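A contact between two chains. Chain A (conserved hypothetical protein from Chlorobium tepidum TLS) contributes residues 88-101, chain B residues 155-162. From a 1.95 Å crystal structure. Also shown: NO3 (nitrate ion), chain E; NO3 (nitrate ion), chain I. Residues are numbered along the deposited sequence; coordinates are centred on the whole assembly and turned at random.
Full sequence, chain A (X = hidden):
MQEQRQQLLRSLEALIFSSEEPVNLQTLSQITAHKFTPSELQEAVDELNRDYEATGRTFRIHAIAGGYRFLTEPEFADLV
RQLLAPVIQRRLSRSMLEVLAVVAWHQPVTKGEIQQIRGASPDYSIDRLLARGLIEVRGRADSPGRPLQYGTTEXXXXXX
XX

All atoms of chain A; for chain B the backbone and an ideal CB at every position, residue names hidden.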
# COMPACT_ATOMS: atom_id res chain seq x y z
N ILE A 88 17.26 6.71 -3.78
CA ILE A 88 17.23 5.30 -3.44
C ILE A 88 15.89 4.89 -2.88
O ILE A 88 15.36 3.82 -3.20
CB ILE A 88 18.32 4.93 -2.39
CG1 ILE A 88 19.69 5.44 -2.85
CG2 ILE A 88 18.37 3.42 -2.18
CD1 ILE A 88 20.07 5.01 -4.24
N GLN A 89 15.34 5.73 -2.01
CA GLN A 89 14.03 5.46 -1.43
C GLN A 89 12.99 5.43 -2.55
O GLN A 89 12.11 4.57 -2.56
CB GLN A 89 13.68 6.54 -0.40
CG GLN A 89 12.34 6.38 0.27
CD GLN A 89 11.97 7.60 1.09
OE1 GLN A 89 12.63 7.91 2.09
NE2 GLN A 89 10.92 8.31 0.66
N ARG A 90 13.10 6.36 -3.49
CA ARG A 90 12.16 6.43 -4.60
C ARG A 90 12.23 5.17 -5.48
O ARG A 90 11.20 4.67 -5.93
CB ARG A 90 12.42 7.69 -5.44
CG ARG A 90 11.88 8.98 -4.82
CD ARG A 90 12.70 10.18 -5.25
NE ARG A 90 12.77 10.29 -6.70
CZ ARG A 90 13.81 10.80 -7.36
NH1 ARG A 90 14.87 11.24 -6.69
NH2 ARG A 90 13.78 10.86 -8.69
N ARG A 91 13.44 4.67 -5.72
CA ARG A 91 13.65 3.46 -6.50
C ARG A 91 12.96 2.27 -5.84
O ARG A 91 12.24 1.51 -6.50
CB ARG A 91 15.15 3.17 -6.65
CG ARG A 91 15.90 4.14 -7.58
CD ARG A 91 17.43 3.99 -7.47
NE ARG A 91 17.91 2.68 -7.90
CZ ARG A 91 19.19 2.29 -7.85
NH1 ARG A 91 20.11 3.12 -7.38
NH2 ARG A 91 19.54 1.08 -8.28
N LEU A 92 13.17 2.09 -4.54
CA LEU A 92 12.53 0.99 -3.81
C LEU A 92 11.01 1.12 -3.91
O LEU A 92 10.31 0.17 -4.26
CB LEU A 92 12.96 0.99 -2.35
CG LEU A 92 14.45 0.69 -2.12
CD1 LEU A 92 14.85 1.11 -0.70
CD2 LEU A 92 14.73 -0.80 -2.34
N SER A 93 10.50 2.31 -3.58
CA SER A 93 9.07 2.56 -3.65
C SER A 93 8.48 2.29 -5.04
O SER A 93 7.47 1.60 -5.18
CB SER A 93 8.76 4.01 -3.26
OG SER A 93 8.96 4.22 -1.87
N ARG A 94 9.10 2.86 -6.08
CA ARG A 94 8.59 2.69 -7.43
C ARG A 94 8.58 1.23 -7.88
O ARG A 94 7.58 0.74 -8.40
CB ARG A 94 9.43 3.51 -8.42
CG ARG A 94 8.97 3.35 -9.87
CD ARG A 94 9.70 4.27 -10.85
NE ARG A 94 11.11 3.92 -11.05
CZ ARG A 94 11.92 4.51 -11.94
NH1 ARG A 94 11.44 5.48 -12.71
NH2 ARG A 94 13.19 4.14 -12.05
N SER A 95 9.70 0.54 -7.68
CA SER A 95 9.79 -0.85 -8.09
C SER A 95 8.74 -1.69 -7.39
O SER A 95 8.04 -2.47 -8.04
CB SER A 95 11.21 -1.40 -7.84
OG SER A 95 11.55 -1.40 -6.46
N MET A 96 8.59 -1.54 -6.08
CA MET A 96 7.59 -2.32 -5.37
C MET A 96 6.18 -2.05 -5.90
O MET A 96 5.39 -2.97 -6.09
CB MET A 96 7.62 -2.05 -3.87
CG MET A 96 8.62 -2.90 -3.12
SD MET A 96 8.33 -2.90 -1.34
CE MET A 96 6.58 -2.92 -1.28
N LEU A 97 5.89 -0.78 -6.15
CA LEU A 97 4.58 -0.39 -6.66
C LEU A 97 4.28 -0.91 -8.07
O LEU A 97 3.18 -1.40 -8.33
CB LEU A 97 4.42 1.14 -6.62
CG LEU A 97 4.28 1.70 -5.20
CD1 LEU A 97 4.08 3.21 -5.27
CD2 LEU A 97 3.08 1.07 -4.50
N GLU A 98 5.26 -0.80 -8.96
CA GLU A 98 5.10 -1.28 -10.35
C GLU A 98 4.88 -2.81 -10.40
O GLU A 98 4.00 -3.28 -11.11
CB GLU A 98 6.33 -0.93 -11.21
CG GLU A 98 6.44 0.54 -11.60
CD GLU A 98 7.64 0.86 -12.52
OE1 GLU A 98 7.75 2.02 -12.97
OE2 GLU A 98 8.46 -0.05 -12.78
N VAL A 99 5.68 -3.55 -9.65
CA VAL A 99 5.53 -5.00 -9.65
C VAL A 99 4.14 -5.33 -9.05
O VAL A 99 3.39 -6.15 -9.59
CB VAL A 99 6.67 -5.70 -8.84
CG1 VAL A 99 6.37 -7.19 -8.67
CG2 VAL A 99 8.00 -5.53 -9.58
N LEU A 100 3.78 -4.66 -7.95
CA LEU A 100 2.47 -4.87 -7.32
C LEU A 100 1.35 -4.61 -8.32
O LEU A 100 0.35 -5.33 -8.35
CB LEU A 100 2.26 -3.90 -6.15
CG LEU A 100 1.73 -4.52 -4.87
CD1 LEU A 100 1.31 -3.42 -3.89
CD2 LEU A 100 0.59 -5.45 -5.16
N ALA A 101 1.52 -3.56 -9.11
CA ALA A 101 0.56 -3.17 -10.13
C ALA A 101 0.43 -4.26 -11.20
O ALA A 101 -0.67 -4.57 -11.63
CB ALA A 101 1.00 -1.85 -10.79
N UNK B 155 3.07 8.16 6.04
CA UNK B 155 2.06 7.15 6.23
C UNK B 155 2.28 6.05 5.19
O UNK B 155 2.20 4.85 5.50
CB UNK B 155 0.66 7.75 6.13
N UNK B 156 2.55 6.46 3.95
CA UNK B 156 2.82 5.51 2.87
C UNK B 156 4.11 4.76 3.17
O UNK B 156 4.16 3.53 3.10
CB UNK B 156 2.91 6.22 1.52
N UNK B 157 5.16 5.50 3.49
CA UNK B 157 6.45 4.89 3.77
C UNK B 157 6.40 3.88 4.92
O UNK B 157 6.94 2.78 4.80
CB UNK B 157 7.47 5.98 4.09
N UNK B 158 5.73 4.24 6.01
CA UNK B 158 5.62 3.35 7.17
C UNK B 158 4.85 2.08 6.80
O UNK B 158 5.26 0.97 7.13
CB UNK B 158 4.93 4.07 8.33
N UNK B 159 3.74 2.26 6.10
CA UNK B 159 2.92 1.13 5.70
C UNK B 159 3.71 0.15 4.83
O UNK B 159 3.68 -1.06 5.06
CB UNK B 159 1.68 1.62 4.95
N UNK B 160 4.45 0.66 3.84
CA UNK B 160 5.23 -0.21 2.96
C UNK B 160 6.61 -0.59 3.48
O UNK B 160 7.42 -1.17 2.74
CB UNK B 160 5.39 0.47 1.60
N UNK B 161 6.88 -0.25 4.74
CA UNK B 161 8.15 -0.57 5.37
C UNK B 161 9.37 -0.05 4.61
O UNK B 161 10.41 -0.71 4.58
CB UNK B 161 8.26 -2.09 5.53
N UNK B 162 9.26 1.13 4.01
CA UNK B 162 10.39 1.70 3.27
C UNK B 162 11.58 2.00 4.17
O UNK B 162 11.37 2.19 5.40
OXT UNK B 162 12.72 2.08 3.64
CB UNK B 162 9.96 2.98 2.55
N NO3 E . 12.49 0.93 -10.14
O1 NO3 E . 12.69 2.13 -9.86
O2 NO3 E . 11.51 0.67 -10.78
O3 NO3 E . 13.30 0.11 -9.74
N NO3 I . 8.89 7.67 -1.86
O1 NO3 I . 9.88 6.90 -1.85
O2 NO3 I . 9.07 8.80 -1.47
O3 NO3 I . 7.83 7.22 -2.25

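Chain A offers one continuous helix, 88-101, and the helix of chain B crosses it at 69° with an axis separation of 11.9 Å, which leaves the contact made from that helix to the side chains at 156 and 157.

Position 155 has helical backbone angles and an ideal CB with nothing of chain A within 5.5 Å; almost any helix-compatible residue would do. It is V155(B), which makes no contact.

At 156 the CA-to-CB bond points toward chain A, yet the ideal CB again finds nothing within 5.5 Å. Something long is needed to reach the space bordered by S93(A), L97(A) and a nitrate ion: methionine or an aromatic would suit. The residue is F156(B), chi1 t. Its CZ lies 4.1 Å from L97(A) CD1, and its CE2 lies 3.5 Å from S93(A) OG, which sits at the ring edge, near the ring plane.

Position 157 points sideways, its ideal CB 5.4 Å from Q89(A) NE2. A polar residue could address that amide, and an aliphatic one could pack on it. L157(B) takes the second course, CD1 lying 3.4 Å from Q89(A) NE2. That contact is not a hydrogen bond; NE2 donates instead to the nitrate of chain I, to O2 at 2.9 Å and to O1 at 3.1 Å.

Positions 158 and 159 are helical and out of reach, leaving the choice open to polar or apolar residues; they are D158(B) and L159(B).

At 160 phi/psi become -85/9, the first departure from helical values. CA-to-CB points toward chain A, with the ideal CB 4.6 Å from M96(A) CE. The apolar ends of M96(A), L97(A) and L100(A) favour a large hydrophobic residue, aromatic or aliphatic. F160(B), chi1 m, meets all three: CD2 is 3.3 Å from M96(A) CE, and CE2 is 3.8 Å from L97(A) CD2 and 4.1 Å from L100(A) CD1. The M96(A) and L100(A) atoms lie at the ring edge.

Position 161 has phi/psi of 56/36, a left-handed conformation that glycine, asparagine or aspartate adopts readily. CA-to-CB points sideways, with nothing of chain A within 5.5 Å of the ideal CB. H161(B) occupies it, and the end of its side chain leads away, the side chain coming no nearer to the chain A stretch than 6.9 Å.

At 162 CA-to-CB points toward chain A, the ideal CB 4.7 Å from both S93(A) OG and Q89(A) CG. A medium aliphatic would fit, though a small polar residue is conceivable beside the serine. L162(B) ends the chain. Its CD1 approaches S93(A) OG at 3.3 Å, Q89(A) O at 3.6 Å and L92(A) CB at 3.7 Å, while the S93(A) hydroxyl, through OG, donates to nitrate O1 of chain I at 2.8 Å.

Chain B 155-162: VFLDLFHL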
# COMPACT_ATOMS: atom_id res chain seq x y z
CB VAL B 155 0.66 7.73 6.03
CG1 VAL B 155 -0.39 6.66 6.28
CG2 VAL B 155 0.46 8.92 6.98
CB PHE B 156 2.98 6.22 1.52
CG PHE B 156 3.72 5.39 0.48
CD1 PHE B 156 3.12 4.26 -0.07
CD2 PHE B 156 5.01 5.71 0.10
CE1 PHE B 156 3.81 3.46 -1.01
CE2 PHE B 156 5.71 4.93 -0.82
CZ PHE B 156 5.11 3.80 -1.38
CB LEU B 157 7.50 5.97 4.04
CG LEU B 157 7.80 6.90 2.87
CD1 LEU B 157 8.78 7.98 3.29
CD2 LEU B 157 8.40 6.10 1.70
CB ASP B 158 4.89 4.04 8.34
CG ASP B 158 5.76 5.06 9.06
OD1 ASP B 158 6.99 5.01 8.91
OD2 ASP B 158 5.19 5.90 9.79
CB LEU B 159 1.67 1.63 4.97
CG LEU B 159 0.52 0.65 4.85
CD1 LEU B 159 0.15 0.10 6.25
CD2 LEU B 159 -0.68 1.33 4.22
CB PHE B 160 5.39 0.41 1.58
CG PHE B 160 4.21 0.20 0.70
CD1 PHE B 160 3.02 0.84 0.96
CD2 PHE B 160 4.30 -0.66 -0.40
CE1 PHE B 160 1.91 0.64 0.14
CE2 PHE B 160 3.20 -0.88 -1.22
CZ PHE B 160 2.00 -0.23 -0.95
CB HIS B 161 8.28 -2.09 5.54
CG HIS B 161 7.17 -2.70 6.34
ND1 HIS B 161 7.01 -4.07 6.46
CD2 HIS B 161 6.18 -2.15 7.07
CE1 HIS B 161 5.97 -4.32 7.23
NE2 HIS B 161 5.44 -3.18 7.61
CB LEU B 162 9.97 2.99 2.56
CG LEU B 162 9.63 2.92 1.07
CD1 LEU B 162 10.91 2.68 0.27
CD2 LEU B 162 8.60 1.84 0.82
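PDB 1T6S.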